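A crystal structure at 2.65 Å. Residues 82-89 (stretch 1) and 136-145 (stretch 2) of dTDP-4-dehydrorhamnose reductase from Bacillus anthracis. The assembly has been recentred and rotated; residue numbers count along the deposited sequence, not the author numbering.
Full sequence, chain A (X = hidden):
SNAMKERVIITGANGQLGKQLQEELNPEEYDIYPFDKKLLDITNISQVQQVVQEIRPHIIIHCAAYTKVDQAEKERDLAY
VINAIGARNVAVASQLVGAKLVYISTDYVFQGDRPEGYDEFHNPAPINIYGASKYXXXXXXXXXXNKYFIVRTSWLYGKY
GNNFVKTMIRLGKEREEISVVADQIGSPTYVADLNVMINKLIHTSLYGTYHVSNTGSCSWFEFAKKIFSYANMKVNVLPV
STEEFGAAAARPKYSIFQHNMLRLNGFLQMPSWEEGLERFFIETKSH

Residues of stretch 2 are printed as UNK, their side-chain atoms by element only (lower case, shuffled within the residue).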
# COMPACT_ATOMS: atom_id res chain seq x y z
N ILE A 82 -3.98 7.44 -14.01
CA ILE A 82 -4.27 6.25 -13.22
C ILE A 82 -4.56 6.53 -11.75
O ILE A 82 -5.64 6.21 -11.27
CB ILE A 82 -3.11 5.22 -13.26
CG1 ILE A 82 -2.83 4.75 -14.69
CG2 ILE A 82 -3.45 4.01 -12.39
CD1 ILE A 82 -4.00 4.07 -15.33
N ASN A 83 -3.60 7.13 -11.05
CA ASN A 83 -3.75 7.45 -9.63
C ASN A 83 -4.73 8.54 -9.23
O ASN A 83 -5.42 8.41 -8.22
CB ASN A 83 -2.37 7.75 -9.02
CG ASN A 83 -1.45 6.53 -9.01
OD1 ASN A 83 -1.88 5.41 -9.27
ND2 ASN A 83 -0.19 6.75 -8.68
N ALA A 84 -4.78 9.62 -10.00
CA ALA A 84 -5.69 10.73 -9.69
C ALA A 84 -7.06 10.55 -10.34
O ALA A 84 -8.05 10.28 -9.65
CB ALA A 84 -5.07 12.04 -10.12
N ILE A 85 -7.10 10.70 -11.66
CA ILE A 85 -8.35 10.56 -12.42
C ILE A 85 -9.01 9.22 -12.12
O ILE A 85 -10.23 9.14 -12.00
CB ILE A 85 -8.12 10.71 -13.95
CG1 ILE A 85 -7.50 12.08 -14.26
CG2 ILE A 85 -9.42 10.54 -14.72
CD1 ILE A 85 -8.34 13.24 -13.78
N GLY A 86 -8.20 8.18 -11.98
CA GLY A 86 -8.72 6.85 -11.69
C GLY A 86 -9.47 6.79 -10.37
O GLY A 86 -10.53 6.18 -10.27
N ALA A 87 -8.91 7.43 -9.34
CA ALA A 87 -9.54 7.45 -8.03
C ALA A 87 -10.80 8.30 -8.08
O ALA A 87 -11.77 8.05 -7.37
CB ALA A 87 -8.57 8.01 -6.98
N ARG A 88 -10.78 9.32 -8.93
CA ARG A 88 -11.92 10.22 -9.09
C ARG A 88 -13.11 9.45 -9.70
O ARG A 88 -14.24 9.61 -9.25
CB ARG A 88 -11.47 11.44 -9.90
CG ARG A 88 -12.48 12.56 -10.14
CD ARG A 88 -13.62 12.17 -11.04
NE ARG A 88 -13.10 11.72 -12.32
CZ ARG A 88 -12.79 12.51 -13.34
NH1 ARG A 88 -12.32 11.98 -14.46
NH2 ARG A 88 -12.93 13.83 -13.24
N ASN A 89 -12.83 8.60 -10.69
CA ASN A 89 -13.87 7.81 -11.36
C ASN A 89 -14.48 6.78 -10.40
O ASN A 89 -15.70 6.60 -10.37
CB ASN A 89 -13.30 7.06 -12.57
CG ASN A 89 -12.76 7.99 -13.64
OD1 ASN A 89 -13.01 9.20 -13.61
ND2 ASN A 89 -12.06 7.43 -14.62
N UNK A 136 -3.35 13.66 -5.07
CA UNK A 136 -4.39 14.24 -5.91
C UNK A 136 -5.54 13.24 -5.91
O UNK A 136 -6.71 13.62 -5.94
c UNK A 136 -3.88 14.46 -7.33
N UNK A 137 -5.20 11.96 -5.87
CA UNK A 137 -6.19 10.89 -5.85
C UNK A 137 -6.99 10.97 -4.56
O UNK A 137 -8.22 10.89 -4.59
N UNK A 138 -6.30 11.15 -3.43
CA UNK A 138 -6.97 11.25 -2.13
C UNK A 138 -7.94 12.41 -2.10
O UNK A 138 -9.05 12.29 -1.57
o UNK A 138 -3.16 9.81 0.69
c UNK A 138 -3.98 10.67 0.32
c UNK A 138 -5.96 11.46 -1.00
c UNK A 138 -4.97 10.33 -0.78
o UNK A 138 -4.00 11.82 0.81
N UNK A 139 -7.52 13.55 -2.65
CA UNK A 139 -8.38 14.72 -2.67
C UNK A 139 -9.67 14.49 -3.46
O UNK A 139 -10.73 14.89 -3.00
n UNK A 139 -5.84 16.90 0.02
c UNK A 139 -6.44 16.36 -2.28
c UNK A 139 -7.62 15.96 -3.17
c UNK A 139 -6.84 16.72 -0.84
o UNK A 139 -8.02 16.85 -0.52
N UNK A 140 -9.61 13.86 -4.64
CA UNK A 140 -10.87 13.63 -5.37
C UNK A 140 -11.80 12.74 -4.56
O UNK A 140 -13.01 12.89 -4.66
c UNK A 140 -10.81 14.98 -8.33
c UNK A 140 -10.70 13.04 -6.77
c UNK A 140 -8.26 14.53 -9.24
c UNK A 140 -8.99 15.58 -9.75
c UNK A 140 -10.07 13.95 -7.77
c UNK A 140 -8.81 13.70 -8.27
c UNK A 140 -10.26 15.82 -9.29
N UNK A 141 -11.24 11.82 -3.77
CA UNK A 141 -12.06 10.93 -2.95
C UNK A 141 -12.79 11.72 -1.87
O UNK A 141 -14.00 11.54 -1.69
c UNK A 141 -10.62 8.91 -3.39
c UNK A 141 -12.10 8.97 -1.36
c UNK A 141 -11.23 9.79 -2.31
N UNK A 142 -12.08 12.57 -1.14
CA UNK A 142 -12.71 13.38 -0.09
C UNK A 142 -13.69 14.37 -0.67
O UNK A 142 -14.71 14.69 -0.07
c UNK A 142 -10.66 13.44 1.54
n UNK A 142 -9.38 13.25 4.36
c UNK A 142 -9.77 14.49 2.22
c UNK A 142 -8.75 13.93 3.19
c UNK A 142 -11.68 14.19 0.70
N UNK A 143 -13.36 14.88 -1.86
CA UNK A 143 -14.19 15.87 -2.54
C UNK A 143 -15.46 15.32 -3.21
O UNK A 143 -16.46 16.03 -3.27
o UNK A 143 -11.30 17.55 -5.23
c UNK A 143 -12.18 17.41 -3.00
c UNK A 143 -11.24 17.99 -4.06
o UNK A 143 -10.40 18.86 -3.72
c UNK A 143 -13.34 16.60 -3.59
N UNK A 144 -15.46 14.07 -3.67
CA UNK A 144 -16.64 13.52 -4.34
C UNK A 144 -17.35 12.34 -3.66
O UNK A 144 -18.28 11.77 -4.23
c UNK A 144 -15.66 14.26 -6.62
c UNK A 144 -15.23 13.75 -7.98
c UNK A 144 -16.63 15.41 -6.78
c UNK A 144 -16.25 13.13 -5.77
N UNK A 145 -16.93 11.97 -2.46
CA UNK A 145 -17.57 10.85 -1.76
C UNK A 145 -17.51 11.11 -0.26
O UNK A 145 -16.62 11.81 0.21
c UNK A 145 -17.52 8.31 -1.63
c UNK A 145 -19.16 6.95 -1.07
n UNK A 145 -18.89 8.14 -1.58
c UNK A 145 -16.89 9.54 -2.20
c UNK A 145 -16.98 7.15 -1.20
n UNK A 145 -18.02 6.33 -0.84

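Position 136 carries a single side-chain carbon, its CB, 3.9 Å from the CB of Ala 84; this is Ala 136. Two such short side chains let the helices stay close where they meet.

Position 137 has no side-chain atoms at all, and its CA lies 3.9 Å from the CA of Ala 84, where the backbones come nearest. The same CA makes a CA-H...O contact with the O of Asn 83 at 3.5 Å. The residue is therefore Gly 137. A CB built on it in ideal geometry would fall 2.5 Å from the O of Asn 83, a clash, so the missing side chain is what this approach requires.

Position 138 has three carbons in a chain, the third bearing two oxygens, which marks a carboxylate; it points away from stretch 1 and touches nothing there. Three carbons rather than two make it Glu 138. Its oxygens are hydrogen-bonded elsewhere in the structure, as suits a buried charged group.

Position 139 also has three carbons, but the last carries one oxygen and one nitrogen, an amide, and the chain is out of reach of stretch 1. This is Gln 139, partly exposed, in a place that tolerates a polar chain.

At position 140 the CB points toward stretch 1 and leads to a ring of six carbons with no oxygen attached, which lies against Ala 84 and Arg 88. It is hence Phe 140 rather than tyrosine. The CG of Arg 88 sits over one face of the ring, 3.5 Å from CD1 of Phe 140, and the CB of Arg 88 makes a CH-pi contact 4.0 Å from the ring centroid. A flat aromatic ring suits this place because it offers a broad surface to the aliphatic part of the arginine. The ring also reaches Ala 84, whose CB is 4.1 Å from CE2 of Phe 140.

Position 141 has one carbon carrying two more, a branched chain that meets Ala 87: Val 141. Its CG2 packs 4.2 Å from the CB of Ala 87, a compact apolar contact in a buried setting.

Position 142 shows four carbons in a row ending in nitrogen, too far from stretch 1 to touch it: Lys 142. A long chain ending in a charged amine suits this partly exposed position outside the contact, and its NZ is hydrogen-bonded elsewhere in the structure.

Position 143 repeats the three-carbon carboxylate, makes no contact with stretch 1, and is Glu 143. It is exposed, so its charge need not be buried here.

Position 144 has four carbons forked at the second, and the forked chain meets Arg 88; this gives Leu 144. Although exposed, it points toward stretch 1, and its CD1 lies 3.7 Å from the CG of Arg 88, adding apolar cover to that chain.

Position 145 has one carbon and a five-membered ring of three carbons and two nitrogens, out of reach of stretch 1: the imidazole of His 145. It is the first residue to leave helical phi/psi. An imidazole suits this buried position because both polar ring atoms, ND1 and NE2, find hydrogen-bond partners elsewhere in the structure.

The contact joins two nearly parallel helices, 15° apart in direction and 7.6 Å at closest approach. No hydrogen bond crosses it; small residues permit the approach, while Phe 140 and Arg 88 extend the packing.

Stretch 2 (136-145) AGEQFVKELH
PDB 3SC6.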